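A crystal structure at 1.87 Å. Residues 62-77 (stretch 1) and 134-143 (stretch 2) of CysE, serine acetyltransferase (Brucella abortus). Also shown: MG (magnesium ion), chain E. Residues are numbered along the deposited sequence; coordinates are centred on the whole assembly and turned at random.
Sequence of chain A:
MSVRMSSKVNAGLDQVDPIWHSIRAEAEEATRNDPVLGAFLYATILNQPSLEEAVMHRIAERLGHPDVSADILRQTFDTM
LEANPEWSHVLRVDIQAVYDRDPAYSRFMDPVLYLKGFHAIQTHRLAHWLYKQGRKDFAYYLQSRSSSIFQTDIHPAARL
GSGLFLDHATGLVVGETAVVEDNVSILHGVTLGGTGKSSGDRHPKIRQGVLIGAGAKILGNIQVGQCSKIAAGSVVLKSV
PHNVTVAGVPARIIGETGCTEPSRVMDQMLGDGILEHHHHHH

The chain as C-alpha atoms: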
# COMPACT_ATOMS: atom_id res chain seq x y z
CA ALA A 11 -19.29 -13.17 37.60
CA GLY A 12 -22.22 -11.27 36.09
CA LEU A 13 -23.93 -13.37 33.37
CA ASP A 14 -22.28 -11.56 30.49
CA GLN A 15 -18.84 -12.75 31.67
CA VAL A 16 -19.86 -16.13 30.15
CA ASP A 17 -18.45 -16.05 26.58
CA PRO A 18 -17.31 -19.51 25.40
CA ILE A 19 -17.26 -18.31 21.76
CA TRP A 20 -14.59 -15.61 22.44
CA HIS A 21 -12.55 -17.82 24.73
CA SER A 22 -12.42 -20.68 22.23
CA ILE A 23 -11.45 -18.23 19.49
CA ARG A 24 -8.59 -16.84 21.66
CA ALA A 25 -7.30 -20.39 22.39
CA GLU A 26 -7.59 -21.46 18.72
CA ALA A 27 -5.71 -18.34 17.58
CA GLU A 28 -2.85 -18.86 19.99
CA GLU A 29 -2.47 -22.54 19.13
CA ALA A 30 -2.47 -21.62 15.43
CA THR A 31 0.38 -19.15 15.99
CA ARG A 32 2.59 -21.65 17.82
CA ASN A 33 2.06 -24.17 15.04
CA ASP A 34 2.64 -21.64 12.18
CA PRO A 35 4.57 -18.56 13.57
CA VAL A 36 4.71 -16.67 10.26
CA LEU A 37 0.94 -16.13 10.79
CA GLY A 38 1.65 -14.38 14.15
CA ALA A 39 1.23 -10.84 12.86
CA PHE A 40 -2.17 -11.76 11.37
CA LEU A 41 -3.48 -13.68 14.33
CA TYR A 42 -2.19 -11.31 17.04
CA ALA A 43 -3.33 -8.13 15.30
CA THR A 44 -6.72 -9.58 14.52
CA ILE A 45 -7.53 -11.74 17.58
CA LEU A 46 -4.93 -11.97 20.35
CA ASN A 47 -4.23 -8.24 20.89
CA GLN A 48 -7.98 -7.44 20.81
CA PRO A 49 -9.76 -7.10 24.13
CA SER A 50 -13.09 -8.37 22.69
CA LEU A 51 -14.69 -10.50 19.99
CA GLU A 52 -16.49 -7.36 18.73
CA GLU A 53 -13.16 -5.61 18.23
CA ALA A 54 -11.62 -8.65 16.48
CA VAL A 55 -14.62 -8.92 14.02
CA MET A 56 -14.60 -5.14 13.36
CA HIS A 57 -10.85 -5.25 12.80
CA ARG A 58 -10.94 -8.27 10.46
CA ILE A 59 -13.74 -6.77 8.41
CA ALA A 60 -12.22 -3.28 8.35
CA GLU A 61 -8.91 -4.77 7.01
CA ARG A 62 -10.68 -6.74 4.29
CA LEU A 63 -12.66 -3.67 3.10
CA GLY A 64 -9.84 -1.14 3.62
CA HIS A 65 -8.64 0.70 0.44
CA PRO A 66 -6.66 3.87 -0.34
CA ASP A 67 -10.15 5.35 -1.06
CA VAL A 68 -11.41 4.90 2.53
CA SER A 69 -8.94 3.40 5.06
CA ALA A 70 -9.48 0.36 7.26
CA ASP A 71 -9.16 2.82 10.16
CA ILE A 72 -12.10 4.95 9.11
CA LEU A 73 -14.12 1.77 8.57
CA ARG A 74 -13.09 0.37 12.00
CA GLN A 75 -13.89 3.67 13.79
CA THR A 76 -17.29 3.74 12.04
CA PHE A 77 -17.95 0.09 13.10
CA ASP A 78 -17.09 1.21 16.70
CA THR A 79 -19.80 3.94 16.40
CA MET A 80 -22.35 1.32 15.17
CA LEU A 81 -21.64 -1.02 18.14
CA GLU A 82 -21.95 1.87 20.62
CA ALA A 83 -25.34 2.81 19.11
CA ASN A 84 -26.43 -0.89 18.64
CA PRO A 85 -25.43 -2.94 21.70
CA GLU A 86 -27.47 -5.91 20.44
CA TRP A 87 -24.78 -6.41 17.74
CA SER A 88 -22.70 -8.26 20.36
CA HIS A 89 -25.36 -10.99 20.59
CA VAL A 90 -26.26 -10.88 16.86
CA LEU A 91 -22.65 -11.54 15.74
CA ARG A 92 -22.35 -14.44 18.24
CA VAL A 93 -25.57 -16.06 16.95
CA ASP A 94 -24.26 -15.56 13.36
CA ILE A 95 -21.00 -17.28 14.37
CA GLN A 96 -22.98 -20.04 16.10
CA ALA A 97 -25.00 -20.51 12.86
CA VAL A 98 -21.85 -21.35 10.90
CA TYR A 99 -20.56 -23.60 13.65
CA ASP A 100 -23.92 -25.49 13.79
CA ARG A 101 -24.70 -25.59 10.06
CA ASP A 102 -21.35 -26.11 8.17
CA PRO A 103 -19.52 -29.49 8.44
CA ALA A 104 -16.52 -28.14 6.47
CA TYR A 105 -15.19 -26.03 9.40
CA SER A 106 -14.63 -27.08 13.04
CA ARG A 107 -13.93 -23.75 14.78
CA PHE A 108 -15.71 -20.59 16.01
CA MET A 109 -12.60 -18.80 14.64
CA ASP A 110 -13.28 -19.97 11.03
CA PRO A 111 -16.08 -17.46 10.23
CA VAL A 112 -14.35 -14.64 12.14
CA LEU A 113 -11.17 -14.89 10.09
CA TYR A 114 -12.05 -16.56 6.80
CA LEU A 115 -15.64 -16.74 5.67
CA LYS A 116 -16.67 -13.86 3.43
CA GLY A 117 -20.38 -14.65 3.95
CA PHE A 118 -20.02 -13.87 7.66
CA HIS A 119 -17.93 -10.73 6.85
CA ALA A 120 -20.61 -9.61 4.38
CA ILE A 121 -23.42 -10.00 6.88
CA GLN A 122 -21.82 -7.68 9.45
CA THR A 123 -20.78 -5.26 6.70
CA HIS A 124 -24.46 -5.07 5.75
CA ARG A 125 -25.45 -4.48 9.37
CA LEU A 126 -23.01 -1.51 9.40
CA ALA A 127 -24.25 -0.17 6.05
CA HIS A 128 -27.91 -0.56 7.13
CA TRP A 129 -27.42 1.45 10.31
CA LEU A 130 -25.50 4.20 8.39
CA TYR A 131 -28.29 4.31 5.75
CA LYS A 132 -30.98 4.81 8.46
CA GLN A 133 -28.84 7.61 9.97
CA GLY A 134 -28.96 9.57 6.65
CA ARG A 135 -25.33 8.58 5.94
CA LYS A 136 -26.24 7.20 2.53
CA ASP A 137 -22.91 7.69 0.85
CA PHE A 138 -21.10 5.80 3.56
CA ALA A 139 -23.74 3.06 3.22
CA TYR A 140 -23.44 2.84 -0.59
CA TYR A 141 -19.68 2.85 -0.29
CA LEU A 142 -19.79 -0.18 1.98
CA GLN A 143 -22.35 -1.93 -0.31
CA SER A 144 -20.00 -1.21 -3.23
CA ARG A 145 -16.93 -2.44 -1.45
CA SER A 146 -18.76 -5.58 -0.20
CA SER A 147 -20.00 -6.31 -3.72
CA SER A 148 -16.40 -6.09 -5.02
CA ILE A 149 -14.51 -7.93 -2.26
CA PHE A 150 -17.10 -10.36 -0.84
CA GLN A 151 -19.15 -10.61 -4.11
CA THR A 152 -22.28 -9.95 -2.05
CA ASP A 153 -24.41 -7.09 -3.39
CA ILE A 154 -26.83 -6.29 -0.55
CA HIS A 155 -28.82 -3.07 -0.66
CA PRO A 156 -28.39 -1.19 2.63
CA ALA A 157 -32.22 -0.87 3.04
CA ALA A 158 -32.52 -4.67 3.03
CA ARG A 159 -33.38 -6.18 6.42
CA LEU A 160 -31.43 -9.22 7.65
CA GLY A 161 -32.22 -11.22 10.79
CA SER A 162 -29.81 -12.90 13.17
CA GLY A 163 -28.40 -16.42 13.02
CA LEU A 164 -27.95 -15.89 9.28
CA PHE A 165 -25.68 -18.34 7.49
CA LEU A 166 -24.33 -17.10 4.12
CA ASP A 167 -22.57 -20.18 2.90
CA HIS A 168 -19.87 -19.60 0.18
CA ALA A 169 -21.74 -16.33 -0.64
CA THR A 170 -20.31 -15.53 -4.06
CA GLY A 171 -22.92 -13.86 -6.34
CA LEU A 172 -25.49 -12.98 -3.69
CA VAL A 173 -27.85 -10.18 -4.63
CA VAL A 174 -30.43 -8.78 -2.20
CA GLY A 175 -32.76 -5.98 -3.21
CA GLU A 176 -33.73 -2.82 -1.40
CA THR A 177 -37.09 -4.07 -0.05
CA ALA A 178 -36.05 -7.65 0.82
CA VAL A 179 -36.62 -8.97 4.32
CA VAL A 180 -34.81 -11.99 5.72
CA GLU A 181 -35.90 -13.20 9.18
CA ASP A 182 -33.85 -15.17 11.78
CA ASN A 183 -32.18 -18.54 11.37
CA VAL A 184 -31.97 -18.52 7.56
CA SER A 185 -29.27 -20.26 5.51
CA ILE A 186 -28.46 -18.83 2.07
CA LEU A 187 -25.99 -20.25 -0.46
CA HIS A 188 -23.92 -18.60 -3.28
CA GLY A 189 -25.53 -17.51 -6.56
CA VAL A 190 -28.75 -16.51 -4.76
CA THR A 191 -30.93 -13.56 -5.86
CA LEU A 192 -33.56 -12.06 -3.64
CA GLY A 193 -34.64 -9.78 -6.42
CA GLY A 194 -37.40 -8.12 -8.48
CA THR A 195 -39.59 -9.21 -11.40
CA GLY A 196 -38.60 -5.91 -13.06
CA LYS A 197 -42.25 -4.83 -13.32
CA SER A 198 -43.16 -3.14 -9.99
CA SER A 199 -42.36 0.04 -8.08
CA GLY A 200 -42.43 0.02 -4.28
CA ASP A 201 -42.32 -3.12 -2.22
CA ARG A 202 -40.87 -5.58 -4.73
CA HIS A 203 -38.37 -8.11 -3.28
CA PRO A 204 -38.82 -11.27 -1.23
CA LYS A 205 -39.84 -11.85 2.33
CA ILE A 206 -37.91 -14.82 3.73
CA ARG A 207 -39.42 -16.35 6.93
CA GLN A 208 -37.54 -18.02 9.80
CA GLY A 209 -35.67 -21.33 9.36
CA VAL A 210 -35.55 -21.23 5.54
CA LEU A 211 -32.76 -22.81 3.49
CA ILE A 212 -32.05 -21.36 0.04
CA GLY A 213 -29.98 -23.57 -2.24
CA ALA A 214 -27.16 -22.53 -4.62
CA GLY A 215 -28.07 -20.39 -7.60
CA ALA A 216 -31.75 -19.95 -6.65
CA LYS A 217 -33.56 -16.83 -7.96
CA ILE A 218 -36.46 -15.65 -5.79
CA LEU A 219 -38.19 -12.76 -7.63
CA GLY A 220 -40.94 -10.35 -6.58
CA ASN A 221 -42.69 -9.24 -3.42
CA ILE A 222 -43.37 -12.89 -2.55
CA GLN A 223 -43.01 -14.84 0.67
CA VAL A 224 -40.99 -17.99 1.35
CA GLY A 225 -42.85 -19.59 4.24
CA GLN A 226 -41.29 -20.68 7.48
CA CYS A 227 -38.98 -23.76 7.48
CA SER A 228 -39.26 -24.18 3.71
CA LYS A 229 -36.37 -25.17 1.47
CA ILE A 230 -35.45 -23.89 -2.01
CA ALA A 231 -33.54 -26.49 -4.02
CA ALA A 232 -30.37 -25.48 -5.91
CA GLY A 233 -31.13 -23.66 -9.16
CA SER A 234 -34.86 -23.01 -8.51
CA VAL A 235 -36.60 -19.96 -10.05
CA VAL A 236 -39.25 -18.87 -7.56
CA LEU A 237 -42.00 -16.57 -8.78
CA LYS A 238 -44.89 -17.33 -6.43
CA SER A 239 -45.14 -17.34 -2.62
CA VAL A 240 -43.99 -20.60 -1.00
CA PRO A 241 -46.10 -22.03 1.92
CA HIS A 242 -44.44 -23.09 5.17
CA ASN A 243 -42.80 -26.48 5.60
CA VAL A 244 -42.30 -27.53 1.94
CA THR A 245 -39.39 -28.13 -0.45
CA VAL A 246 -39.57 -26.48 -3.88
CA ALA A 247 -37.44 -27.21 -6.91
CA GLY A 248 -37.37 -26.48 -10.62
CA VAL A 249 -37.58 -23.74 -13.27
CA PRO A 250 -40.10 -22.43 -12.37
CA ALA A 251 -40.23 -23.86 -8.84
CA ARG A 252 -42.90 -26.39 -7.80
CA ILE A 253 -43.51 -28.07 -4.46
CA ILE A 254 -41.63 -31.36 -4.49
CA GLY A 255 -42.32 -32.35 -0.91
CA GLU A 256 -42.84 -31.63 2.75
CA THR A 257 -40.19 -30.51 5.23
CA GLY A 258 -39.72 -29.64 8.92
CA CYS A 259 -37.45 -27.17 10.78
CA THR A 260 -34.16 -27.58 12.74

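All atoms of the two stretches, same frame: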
# COMPACT_ATOMS: atom_id res chain seq x y z
N ARG A 62 -10.27 -6.18 5.58
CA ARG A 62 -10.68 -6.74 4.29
C ARG A 62 -11.24 -5.65 3.36
O ARG A 62 -10.95 -5.62 2.16
CB ARG A 62 -11.67 -7.90 4.49
CG ARG A 62 -11.11 -9.05 5.34
CD ARG A 62 -11.93 -10.32 5.09
NE ARG A 62 -11.47 -10.91 3.83
CZ ARG A 62 -11.94 -12.04 3.27
NH1 ARG A 62 -12.97 -12.70 3.78
NH2 ARG A 62 -11.37 -12.48 2.16
N LEU A 63 -12.01 -4.72 3.92
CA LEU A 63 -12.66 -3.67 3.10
C LEU A 63 -11.76 -2.47 2.88
O LEU A 63 -11.97 -1.68 1.94
CB LEU A 63 -13.97 -3.22 3.79
CG LEU A 63 -15.03 -4.29 4.06
CD1 LEU A 63 -16.11 -3.76 4.98
CD2 LEU A 63 -15.59 -4.80 2.73
N GLY A 64 -10.78 -2.27 3.77
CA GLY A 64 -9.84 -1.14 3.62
C GLY A 64 -9.26 -0.95 2.22
O GLY A 64 -8.92 -1.93 1.56
N HIS A 65 -9.15 0.31 1.77
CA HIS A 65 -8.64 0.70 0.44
C HIS A 65 -8.06 2.11 0.51
O HIS A 65 -8.50 2.89 1.35
CB HIS A 65 -9.80 0.71 -0.54
CG HIS A 65 -9.38 0.82 -1.97
ND1 HIS A 65 -9.21 1.99 -2.57
CD2 HIS A 65 -9.06 -0.16 -2.91
CE1 HIS A 65 -8.79 1.81 -3.83
NE2 HIS A 65 -8.71 0.49 -4.05
N PRO A 66 -7.09 2.47 -0.37
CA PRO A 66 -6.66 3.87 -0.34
C PRO A 66 -7.86 4.86 -0.36
O PRO A 66 -7.78 5.94 0.23
CB PRO A 66 -5.75 4.01 -1.59
CG PRO A 66 -5.62 2.64 -2.19
CD PRO A 66 -6.26 1.64 -1.26
N ASP A 67 -8.98 4.47 -0.97
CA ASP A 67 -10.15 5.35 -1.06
C ASP A 67 -10.78 5.69 0.29
O ASP A 67 -11.20 6.81 0.50
CB ASP A 67 -11.22 4.71 -1.91
CG ASP A 67 -10.95 4.83 -3.39
OD1 ASP A 67 -10.42 5.88 -3.86
OD2 ASP A 67 -11.31 3.86 -4.08
N VAL A 68 -10.91 4.70 1.16
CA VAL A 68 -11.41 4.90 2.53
C VAL A 68 -10.67 3.85 3.39
O VAL A 68 -10.84 2.64 3.17
CB VAL A 68 -12.92 4.65 2.72
CG1 VAL A 68 -13.29 4.82 4.20
CG2 VAL A 68 -13.79 5.51 1.82
N SER A 69 -9.84 4.31 4.32
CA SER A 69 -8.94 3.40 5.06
C SER A 69 -9.67 2.40 5.96
O SER A 69 -10.76 2.66 6.43
CB SER A 69 -7.95 4.20 5.92
OG SER A 69 -8.69 4.90 6.90
N ALA A 70 -9.04 1.26 6.22
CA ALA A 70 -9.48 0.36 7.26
C ALA A 70 -9.77 1.11 8.53
O ALA A 70 -10.77 0.82 9.15
CB ALA A 70 -8.44 -0.73 7.52
N ASP A 71 -8.93 2.08 8.92
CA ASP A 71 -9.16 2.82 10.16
C ASP A 71 -10.49 3.54 10.24
O ASP A 71 -11.17 3.51 11.27
CB ASP A 71 -8.01 3.83 10.39
CG ASP A 71 -6.69 3.14 10.46
OD1 ASP A 71 -6.27 2.75 11.59
OD2 ASP A 71 -6.13 2.91 9.36
N ILE A 72 -10.82 4.26 9.18
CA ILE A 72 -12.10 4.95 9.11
C ILE A 72 -13.24 3.96 9.21
O ILE A 72 -14.21 4.18 9.96
CB ILE A 72 -12.23 5.80 7.82
CG1 ILE A 72 -11.25 7.01 7.92
CG2 ILE A 72 -13.68 6.24 7.62
CD1 ILE A 72 -10.81 7.58 6.56
N LEU A 73 -13.09 2.84 8.50
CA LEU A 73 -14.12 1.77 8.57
C LEU A 73 -14.22 1.21 10.00
O LEU A 73 -15.32 1.02 10.50
CB LEU A 73 -13.85 0.66 7.56
CG LEU A 73 -13.79 1.06 6.09
CD1 LEU A 73 -13.56 -0.15 5.18
CD2 LEU A 73 -15.12 1.71 5.76
N ARG A 74 -13.09 0.92 10.63
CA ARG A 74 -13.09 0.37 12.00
C ARG A 74 -13.68 1.33 13.04
O ARG A 74 -14.44 0.90 13.93
CB ARG A 74 -11.68 -0.06 12.39
CG ARG A 74 -11.53 -0.69 13.77
CD ARG A 74 -10.05 -0.90 14.16
NE ARG A 74 -9.35 0.39 14.26
CZ ARG A 74 -8.47 0.87 13.37
NH1 ARG A 74 -8.10 0.16 12.30
NH2 ARG A 74 -7.93 2.07 13.59
N GLN A 75 -13.33 2.62 12.94
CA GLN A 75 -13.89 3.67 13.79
C GLN A 75 -15.41 3.82 13.60
O GLN A 75 -16.14 4.08 14.57
CB GLN A 75 -13.18 5.02 13.53
CG GLN A 75 -11.68 5.07 13.85
CD GLN A 75 -10.98 6.29 13.26
OE1 GLN A 75 -11.54 7.03 12.44
NE2 GLN A 75 -9.75 6.54 13.71
N THR A 76 -15.87 3.70 12.35
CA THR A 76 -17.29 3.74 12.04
C THR A 76 -18.03 2.49 12.60
O THR A 76 -19.04 2.65 13.28
CB THR A 76 -17.51 3.97 10.51
OG1 THR A 76 -16.69 5.07 10.13
CG2 THR A 76 -18.97 4.26 10.20
N PHE A 77 -17.54 1.28 12.33
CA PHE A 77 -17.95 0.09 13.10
C PHE A 77 -18.07 0.30 14.62
O PHE A 77 -19.09 -0.07 15.20
CB PHE A 77 -16.98 -1.07 12.86
CG PHE A 77 -17.54 -2.16 12.00
CD1 PHE A 77 -18.72 -2.82 12.35
CD2 PHE A 77 -16.87 -2.56 10.83
CE1 PHE A 77 -19.25 -3.83 11.55
CE2 PHE A 77 -17.39 -3.58 10.02
CZ PHE A 77 -18.57 -4.21 10.39
N GLY A 134 -29.13 8.55 7.72
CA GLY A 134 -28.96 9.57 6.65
C GLY A 134 -27.54 9.63 6.07
O GLY A 134 -27.23 10.53 5.28
N ARG A 135 -26.69 8.68 6.46
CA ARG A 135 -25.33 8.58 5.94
C ARG A 135 -25.25 7.65 4.73
O ARG A 135 -24.57 6.61 4.74
CB ARG A 135 -24.38 8.14 7.07
CG ARG A 135 -24.18 9.22 8.13
CD ARG A 135 -23.36 8.71 9.29
NE ARG A 135 -21.93 8.69 8.98
CZ ARG A 135 -20.98 8.41 9.88
NH1 ARG A 135 -21.33 8.07 11.13
NH2 ARG A 135 -19.69 8.43 9.53
N LYS A 136 -25.95 8.06 3.67
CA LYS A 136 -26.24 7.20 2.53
C LYS A 136 -25.03 6.94 1.68
O LYS A 136 -24.88 5.84 1.15
CB LYS A 136 -27.43 7.77 1.71
CG LYS A 136 -28.72 7.61 2.50
CD LYS A 136 -29.98 8.08 1.80
CE LYS A 136 -31.15 7.76 2.71
NZ LYS A 136 -32.44 7.81 1.97
N ASP A 137 -24.15 7.93 1.56
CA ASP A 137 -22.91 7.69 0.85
C ASP A 137 -22.05 6.68 1.54
O ASP A 137 -21.57 5.77 0.88
CB ASP A 137 -22.16 8.96 0.50
CG ASP A 137 -22.77 9.61 -0.66
OD1 ASP A 137 -22.40 9.25 -1.79
OD2 ASP A 137 -23.71 10.40 -0.46
N PHE A 138 -21.89 6.80 2.86
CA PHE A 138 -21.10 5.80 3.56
C PHE A 138 -21.73 4.42 3.29
O PHE A 138 -21.04 3.45 2.99
CB PHE A 138 -21.01 6.09 5.05
CG PHE A 138 -19.69 5.65 5.67
CD1 PHE A 138 -19.17 4.36 5.43
CD2 PHE A 138 -18.97 6.52 6.49
CE1 PHE A 138 -17.96 3.96 5.98
CE2 PHE A 138 -17.75 6.13 7.02
CZ PHE A 138 -17.26 4.84 6.79
N ALA A 139 -23.05 4.35 3.40
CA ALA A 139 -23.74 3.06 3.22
C ALA A 139 -23.51 2.49 1.81
O ALA A 139 -23.18 1.31 1.66
CB ALA A 139 -25.23 3.21 3.54
N TYR A 140 -23.63 3.32 0.78
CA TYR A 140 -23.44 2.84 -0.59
C TYR A 140 -21.99 2.45 -0.82
O TYR A 140 -21.69 1.49 -1.55
CB TYR A 140 -23.84 3.90 -1.64
CG TYR A 140 -25.31 4.26 -1.71
CD1 TYR A 140 -26.32 3.30 -1.48
CD2 TYR A 140 -25.70 5.56 -2.04
CE1 TYR A 140 -27.68 3.66 -1.56
CE2 TYR A 140 -27.03 5.92 -2.13
CZ TYR A 140 -28.02 4.98 -1.89
OH TYR A 140 -29.34 5.40 -1.99
N TYR A 141 -21.08 3.18 -0.18
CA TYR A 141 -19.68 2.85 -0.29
C TYR A 141 -19.42 1.45 0.26
O TYR A 141 -18.67 0.66 -0.32
CB TYR A 141 -18.75 3.90 0.39
CG TYR A 141 -17.32 3.51 0.21
CD1 TYR A 141 -16.64 3.78 -0.98
CD2 TYR A 141 -16.66 2.75 1.19
CE1 TYR A 141 -15.34 3.37 -1.16
CE2 TYR A 141 -15.34 2.34 1.00
CZ TYR A 141 -14.70 2.64 -0.18
OH TYR A 141 -13.40 2.25 -0.41
N LEU A 142 -19.95 1.15 1.43
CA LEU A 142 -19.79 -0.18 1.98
C LEU A 142 -20.43 -1.28 1.08
O LEU A 142 -19.83 -2.36 0.82
CB LEU A 142 -20.43 -0.22 3.39
CG LEU A 142 -19.64 0.54 4.48
CD1 LEU A 142 -20.53 0.69 5.71
CD2 LEU A 142 -18.35 -0.21 4.79
N GLN A 143 -21.65 -1.02 0.61
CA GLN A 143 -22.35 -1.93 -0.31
C GLN A 143 -21.47 -2.21 -1.54
O GLN A 143 -21.31 -3.36 -1.95
CB GLN A 143 -23.69 -1.35 -0.80
CG GLN A 143 -24.35 -2.20 -1.89
CD GLN A 143 -25.52 -1.49 -2.58
OE1 GLN A 143 -25.72 -0.28 -2.39
NE2 GLN A 143 -26.32 -2.24 -3.32
MG MG E . -4.59 1.19 8.79
O HOH W 1 -12.53 0.98 1.84
O HOH W 2 -12.54 1.95 -2.93
O HOH W 3 -6.12 -0.45 10.11
O HOH W 4 -17.34 7.64 11.15
O HOH W 5 -3.04 -0.17 9.11

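Two helical segments far apart in sequence often pack through a few large side chains from one of them, with ordered water serving the polar groups that close packing leaves over. In CysE the contact between residues 62-77 and 134-143 illustrates the principle well. It buries 421 Å² summed over both sides, and no direct hydrogen bond crosses it. Helices 70-77 and 136-143 run at 117° to each other, their axes no closer than 12.9 Å, a gap that side chains of some size must bridge.

Tyr141 covers the most surface. Its CA-to-CB bond points toward the first stretch, and with chi1 in the t well the ring reaches the loop from His65 to Val68. Val68, also t at chi1, lays a methyl over one face of that ring: CG2 lies 3.8 Å from the Tyr141 ring centroid, 19° off the normal, a CH-pi contact suited to a branched aliphatic residue in a buried site. Tyr141 OH continues past this apolar contact, passing 3.6 Å from Asp67 CB, and is satisfied by water. Tyr141 OH donates to water 1 at 2.7 Å, and that water in turn donates to Leu63 O and Val68 O, each at 2.7 Å. A second water donates to Tyr141 OH at 2.7 Å and to Asp67 OD2 at 2.5 Å. A tyrosine thus serves twice, its ring packing while its hydroxyl joins a water network that reaches the carbonyls of Leu63, at the end of its helix, and Val68, in the loop, and the carboxylate of Asp67. The loop is held in shape by a type I turn, with Asp67 N donating to His65 ND1 at 3.0 Å.

Phe138, one helical turn earlier, fills the space beside helix 70-77. Thr76 CG2 sits over one face of its ring, 4.1 Å from the Phe138 ring centroid, while Leu73 CD2 meets the edge, 3.6 Å from Phe138 CE1. Ile72 CG2 adds a contact of 3.9 Å to Phe138 CZ. Thr76 OG1 also approaches the ring, 3.4 Å from Phe138 CZ, while donating to Ile72 O at 2.6 Å within its own helix and accepting from water 4 at 2.8 Å. The same water accepts from Arg135 NH2 at 3.0 Å, linking the stretches at this end.

Leu142 completes the apolar patch. Its CA-to-CB bond points sideways, but the side-chain end comes nearer, placing Leu142 CD2 3.9 Å from Leu73 CD2 and 4.2 Å from Leu63 CD1. With chi1 m and chi2 t, its branched apolar end meets two other leucines in a buried site, where it has no polar group to satisfy.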